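Local coordinates for protein glutaredoxin, CPYC type (Chlamydomonas reinhardtii, PDB 7NCV) that probably reduces disulfides and glutathione mixed disulfides through a redox-active cysteine pair, and also binds an iron-sulfur cluster in an atypical way, at residues A[18-23]-A[74-79]; A[27-32]-A[84-89]. All blocks are in the same frame, centred on the assembly; numbering follows the deposited sequence. Where two conformers were deposited one is given.

Interaction 1. Residues A[18-23]-A[74-79]; sequences KVIVYS and RVFING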
loop_
_atom_site.group_PDB
_atom_site.type_symbol
_atom_site.label_atom_id
_atom_site.label_comp_id
_atom_site.label_asym_id
_atom_site.label_seq_id
_atom_site.Cartn_x
_atom_site.Cartn_y
_atom_site.Cartn_z
ATOM N N LYS A 18 -4.620 -2.433 9.102
ATOM C CA LYS A 18 -3.254 -2.810 9.479
ATOM C C LYS A 18 -2.315 -2.824 8.282
ATOM O O LYS A 18 -1.149 -2.445 8.428
ATOM C CB LYS A 18 -3.256 -4.172 10.170
ATOM C CG LYS A 18 -4.045 -4.170 11.515
ATOM C CD LYS A 18 -3.952 -5.520 12.167
ATOM C CE LYS A 18 -4.856 -5.556 13.390
ATOM N NZ LYS A 18 -4.278 -4.784 14.516
ATOM N N VAL A 19 -2.790 -3.262 7.129
ATOM C CA VAL A 19 -1.968 -3.338 5.913
ATOM C C VAL A 19 -2.867 -2.913 4.756
ATOM O O VAL A 19 -3.995 -3.439 4.637
ATOM C CB VAL A 19 -1.494 -4.779 5.656
ATOM C CG1 VAL A 19 -0.696 -4.871 4.343
ATOM C CG2 VAL A 19 -0.695 -5.310 6.843
ATOM N N ILE A 20 -2.422 -1.943 3.961
ATOM C CA ILE A 20 -3.218 -1.522 2.812
ATOM C C ILE A 20 -2.236 -1.198 1.676
ATOM O O ILE A 20 -1.163 -0.610 1.893
ATOM C CB ILE A 20 -4.164 -0.335 3.150
ATOM C CG1 ILE A 20 -4.956 0.095 1.911
ATOM C CG2 ILE A 20 -3.366 0.864 3.712
ATOM C CD1 ILE A 20 -6.154 1.057 2.277
ATOM N N VAL A 21 -2.602 -1.584 0.465
ATOM C CA VAL A 21 -1.782 -1.386 -0.728
ATOM C C VAL A 21 -2.648 -0.635 -1.724
ATOM O O VAL A 21 -3.739 -1.122 -2.076
ATOM C CB VAL A 21 -1.387 -2.717 -1.356
ATOM C CG1 VAL A 21 -0.481 -2.458 -2.597
ATOM C CG2 VAL A 21 -0.688 -3.610 -0.337
ATOM N N TYR A 22 -2.172 0.513 -2.215
ATOM C CA TYR A 22 -2.770 1.189 -3.348
ATOM C C TYR A 22 -2.087 0.661 -4.596
ATOM O O TYR A 22 -0.846 0.585 -4.649
ATOM C CB TYR A 22 -2.583 2.703 -3.211
ATOM C CG TYR A 22 -3.550 3.213 -2.175
ATOM C CD1 TYR A 22 -4.847 3.565 -2.544
ATOM C CD2 TYR A 22 -3.230 3.174 -0.812
ATOM C CE1 TYR A 22 -5.826 3.928 -1.596
ATOM C CE2 TYR A 22 -4.172 3.572 0.165
ATOM C CZ TYR A 22 -5.457 3.950 -0.251
ATOM O OH TYR A 22 -6.409 4.327 0.710
ATOM N N SER A 23 -2.896 0.240 -5.571
ATOM C CA SER A 23 -2.408 -0.612 -6.659
ATOM C C SER A 23 -3.150 -0.292 -7.943
ATOM O O SER A 23 -4.105 0.506 -7.956
ATOM C CB SER A 23 -2.649 -2.058 -6.175
ATOM O OG SER A 23 -2.411 -3.061 -7.180
ATOM N N ARG A 74 1.731 1.562 -3.523
ATOM C CA ARG A 74 2.081 2.315 -2.300
ATOM C C ARG A 74 1.594 1.495 -1.119
ATOM O O ARG A 74 0.385 1.314 -0.939
ATOM C CB ARG A 74 1.462 3.725 -2.313
ATOM C CG ARG A 74 1.960 4.594 -3.496
ATOM C CD ARG A 74 3.350 5.207 -3.199
ATOM N NE ARG A 74 4.208 5.398 -4.365
ATOM C CZ ARG A 74 5.347 6.087 -4.332
ATOM N NH1 ARG A 74 6.107 6.260 -5.426
ATOM N NH2 ARG A 74 5.763 6.539 -3.175
ATOM N N VAL A 75 2.529 0.908 -0.381
ATOM C CA VAL A 75 2.235 -0.053 0.684
ATOM C C VAL A 75 2.355 0.634 2.028
ATOM O O VAL A 75 3.368 1.317 2.308
ATOM C CB VAL A 75 3.226 -1.230 0.620
ATOM C CG1 VAL A 75 2.988 -2.193 1.751
ATOM C CG2 VAL A 75 3.126 -1.948 -0.736
ATOM N N PHE A 76 1.330 0.446 2.869
ATOM C CA PHE A 76 1.340 0.974 4.234
ATOM C C PHE A 76 1.118 -0.144 5.233
ATOM O O PHE A 76 0.290 -1.038 4.999
ATOM C CB PHE A 76 0.218 2.016 4.429
ATOM C CG PHE A 76 0.304 3.211 3.490
ATOM C CD1 PHE A 76 -0.155 3.115 2.153
ATOM C CD2 PHE A 76 0.734 4.442 3.982
ATOM C CE1 PHE A 76 -0.142 4.244 1.313
ATOM C CE2 PHE A 76 0.741 5.559 3.188
ATOM C CZ PHE A 76 0.318 5.466 1.842
ATOM N N ILE A 77 1.844 -0.097 6.359
ATOM C CA ILE A 77 1.662 -1.062 7.436
ATOM C C ILE A 77 1.584 -0.294 8.742
ATOM O O ILE A 77 2.436 0.571 8.996
ATOM C CB ILE A 77 2.822 -2.074 7.479
ATOM C CG1 ILE A 77 2.865 -2.856 6.131
ATOM C CG2 ILE A 77 2.667 -2.992 8.688
ATOM C CD1 ILE A 77 4.091 -3.795 6.079
ATOM N N ASN A 78 0.558 -0.586 9.559
ATOM C CA ASN A 78 0.448 0.042 10.902
ATOM C C ASN A 78 0.401 1.575 10.795
ATOM O O ASN A 78 0.906 2.292 11.678
ATOM C CB ASN A 78 1.626 -0.389 11.807
ATOM C CG ASN A 78 1.343 -0.153 13.277
ATOM O OD1 ASN A 78 0.238 -0.366 13.729
ATOM N ND2 ASN A 78 2.352 0.305 14.008
ATOM N N GLY A 79 -0.154 2.076 9.697
ATOM C CA GLY A 79 -0.364 3.507 9.485
ATOM C C GLY A 79 0.841 4.228 8.913
ATOM O O GLY A 79 0.786 5.464 8.754
#
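F76 packs against I20 and Y22 of strand 19-23, and its side chain can be followed atom by atom. F76 CB rests against I20 CG2 at 3.8 Å, and the two side chains lie side by side, pointing the same way. At the next bond CG is set anti to the carbonyl carbon and beside the backbone N (chi1 -59°). F76 N donates to I20 O at 2.9 Å. The torsion sets the ring beside that N, and F76 CD1 comes to 3.9 Å from the same I20 O, which lies at the ring edge, in its plane. One atom further on, F76 CE1 meets Y22 CD2 at 3.9 Å, the two side chains crossing obliquely. Beyond the pair, the F76 ring also meets that of F81 and touches V14 and T67.

The strands are antiparallel, their axes 4.8 Å apart at closest approach, and form the middle of the four-stranded mixed sheet of a thioredoxin fold. I20 with F76 and Y22 with R74 are hydrogen-bonded pairs; N78 N, just past the end of strand 74-77, adds a bond of 2.8 Å to K18 O. V19 with I77 and V21 with V75 are non-hydrogen-bonded pairs, where CA-H groups approach carbonyls instead, as V19 CA does F76 O at 3.4 Å.

I20, Y22 and F76 face helices 3-16 and 58-67. The other face carries the valines and I77 and looks to helix 28-41, where V21 touches L37 and V75 touches A33. Between those two valines the methyls V21 CG1 and V75 CG2 meet at 4.1 Å.

Interaction 2. Residues A[27-32]-A[84-89]; sequences CPYCVK and GGDDTA. With ACT (acetate ion), chain B.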
loop_
_atom_site.group_PDB
_atom_site.type_symbol
_atom_site.label_atom_id
_atom_site.label_comp_id
_atom_site.label_asym_id
_atom_site.label_seq_id
_atom_site.Cartn_x
_atom_site.Cartn_y
_atom_site.Cartn_z
ATOM N N CYS A 27 0.124 -4.148 -13.356
ATOM C CA CYS A 27 1.251 -3.476 -12.714
ATOM C C CYS A 27 2.180 -4.533 -12.134
ATOM O O CYS A 27 1.888 -5.129 -11.091
ATOM C CB CYS A 27 0.768 -2.524 -11.610
ATOM S SG CYS A 27 2.348 -1.728 -11.002
ATOM N N PRO A 28 3.302 -4.826 -12.773
ATOM C CA PRO A 28 4.164 -5.875 -12.213
ATOM C C PRO A 28 4.794 -5.495 -10.892
ATOM O O PRO A 28 5.094 -6.388 -10.090
ATOM C CB PRO A 28 5.193 -6.113 -13.322
ATOM C CG PRO A 28 5.276 -4.790 -14.050
ATOM C CD PRO A 28 3.836 -4.263 -14.037
ATOM N N TYR A 29 4.978 -4.199 -10.607
ATOM C CA TYR A 29 5.513 -3.873 -9.296
ATOM C C TYR A 29 4.444 -4.035 -8.212
ATOM O O TYR A 29 4.778 -4.386 -7.069
ATOM C CB TYR A 29 6.119 -2.446 -9.283
ATOM C CG TYR A 29 7.467 -2.412 -9.983
ATOM C CD1 TYR A 29 8.615 -2.806 -9.304
ATOM C CD2 TYR A 29 7.580 -2.004 -11.278
ATOM C CE1 TYR A 29 9.893 -2.796 -9.926
ATOM C CE2 TYR A 29 8.845 -2.030 -11.919
ATOM C CZ TYR A 29 9.964 -2.411 -11.210
ATOM O OH TYR A 29 11.211 -2.399 -11.801
ATOM N N CYS A 30 3.175 -3.839 -8.562
ATOM C CA CYS A 30 2.088 -4.110 -7.607
ATOM C C CYS A 30 2.054 -5.597 -7.290
ATOM O O CYS A 30 1.900 -6.002 -6.129
ATOM C CB CYS A 30 0.761 -3.654 -8.195
ATOM S SG CYS A 30 0.601 -1.848 -8.374
ATOM N N VAL A 31 2.257 -6.443 -8.315
ATOM C CA VAL A 31 2.289 -7.875 -8.082
ATOM C C VAL A 31 3.464 -8.230 -7.183
ATOM O O VAL A 31 3.344 -9.081 -6.308
ATOM C CB VAL A 31 2.332 -8.650 -9.422
ATOM C CG1 VAL A 31 2.465 -10.174 -9.154
ATOM C CG2 VAL A 31 1.095 -8.337 -10.228
ATOM N N LYS A 32 4.630 -7.605 -7.390
ATOM C CA LYS A 32 5.773 -7.896 -6.530
ATOM C C LYS A 32 5.427 -7.604 -5.081
ATOM O O LYS A 32 5.747 -8.407 -4.193
ATOM C CB LYS A 32 6.949 -7.035 -6.988
ATOM C CG LYS A 32 8.273 -7.360 -6.327
ATOM C CD LYS A 32 9.430 -6.561 -6.966
ATOM C CE LYS A 32 9.686 -6.907 -8.384
ATOM N NZ LYS A 32 11.047 -6.355 -8.739
ATOM N N GLY A 84 7.354 0.996 -2.126
ATOM C CA GLY A 84 6.761 0.391 -3.296
ATOM C C GLY A 84 7.039 -1.088 -3.422
ATOM O O GLY A 84 7.249 -1.798 -2.426
ATOM N N GLY A 85 7.045 -1.564 -4.670
ATOM C CA GLY A 85 7.122 -3.005 -4.883
ATOM C C GLY A 85 8.493 -3.565 -4.567
ATOM O O GLY A 85 8.622 -4.559 -3.832
ATOM N N ASP A 86 9.546 -2.928 -5.088
ATOM C CA ASP A 86 10.886 -3.376 -4.719
ATOM C C ASP A 86 11.113 -3.271 -3.224
ATOM O O ASP A 86 11.733 -4.162 -2.626
ATOM C CB ASP A 86 11.942 -2.566 -5.466
ATOM C CG ASP A 86 12.143 -3.069 -6.874
ATOM O OD1 ASP A 86 11.572 -4.128 -7.246
ATOM O OD2 ASP A 86 12.926 -2.428 -7.641
ATOM N N ASP A 87 10.631 -2.182 -2.586
ATOM C CA ASP A 87 10.845 -2.041 -1.150
ATOM C C ASP A 87 10.168 -3.190 -0.402
ATOM O O ASP A 87 10.700 -3.696 0.599
ATOM C CB ASP A 87 10.266 -0.724 -0.655
ATOM C CG ASP A 87 10.935 0.472 -1.246
ATOM O OD1 ASP A 87 12.210 0.462 -1.425
ATOM O OD2 ASP A 87 10.232 1.496 -1.479
ATOM N N THR A 88 8.927 -3.509 -0.780
ATOM C CA THR A 88 8.193 -4.529 -0.048
ATOM C C THR A 88 8.824 -5.893 -0.243
ATOM O O THR A 88 8.960 -6.672 0.732
ATOM C CB THR A 88 6.717 -4.515 -0.496
ATOM O OG1 THR A 88 6.199 -3.191 -0.264
ATOM C CG2 THR A 88 5.873 -5.495 0.345
ATOM N N ALA A 89 9.258 -6.202 -1.475
ATOM C CA ALA A 89 9.963 -7.466 -1.704
ATOM C C ALA A 89 11.277 -7.524 -0.934
ATOM O O ALA A 89 11.630 -8.582 -0.389
ATOM C CB ALA A 89 10.211 -7.646 -3.214
HETATM C C ACT B . 8.317 0.093 -7.241
HETATM O O ACT B . 7.169 0.086 -6.757
HETATM O OXT ACT B . 9.319 -0.514 -6.772
HETATM C CH3 ACT B . 8.562 0.932 -8.557
HETATM O O HOH W 1 13.346 -3.087 -10.292
#
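D86 brings OD1 to the edge of the Y29 ring, 3.4 Å from Y29 CE1 and in the ring plane; the carboxylate is turned 72° from the ring. This is the active-site end of the thioredoxin fold, where C27 of the CxxC pair caps helix 28-41 and C30 lies in its first turn, here in the reduced, unbonded state.

From its own helix, K32 reaches the same carboxylate oxygen. K32 CG, anti to the backbone N (chi1 -172°), packs on A89 CB at 3.7 Å. The chain then bends at chi3 and delivers K32 NZ to D86 OD1 at 2.7 Å, nearly along the C-O axis, as a salt bridge. An alanine in place of K32 would probably leave D86 OD1 without its charged mate and open a gap beside A89 CB. A water joins D86 OD2 to Y29 OH.

An acetate ion, probably from the crystallisation liquor, holds its methyl over one face of the Y29 ring, offset toward the rim. G85 N donates to acetate O at 2.7 Å, and D86 N to acetate OXT at 3.0 Å; the ion sits where related glutaredoxins probably take a carboxylate of glutathione. G85 suits the close approach, since a CB there would clash with Y29 O. Just before helix 85-94, G84 O accepts from T88 N and, at 2.8 Å, from T88 OG1, the two donors arriving from opposite faces of its plane.

In the fold
Read from the N terminus, the chain passes helix 3-16, lays down strand 19-23 and, a few residues later, enters helix 28-41 through the redox cysteines. Interaction 1 closes the first long loop when strand 74-77 returns beside 19-23, after 50 intervening residues. The chain then turns through strand 80-83 into helix 85-94, whose start meets 27-32 in interaction 2. The segments alternate, so the two loops cross. One contact ties the sheet centre together; the other joins two helix starts beyond the end of strand 19-23, about 12 Å away between centres. They also touch directly, V75 CG2 packing 3.3 Å from T88 OG1 and S23 OG 3.4 Å from C30 CB.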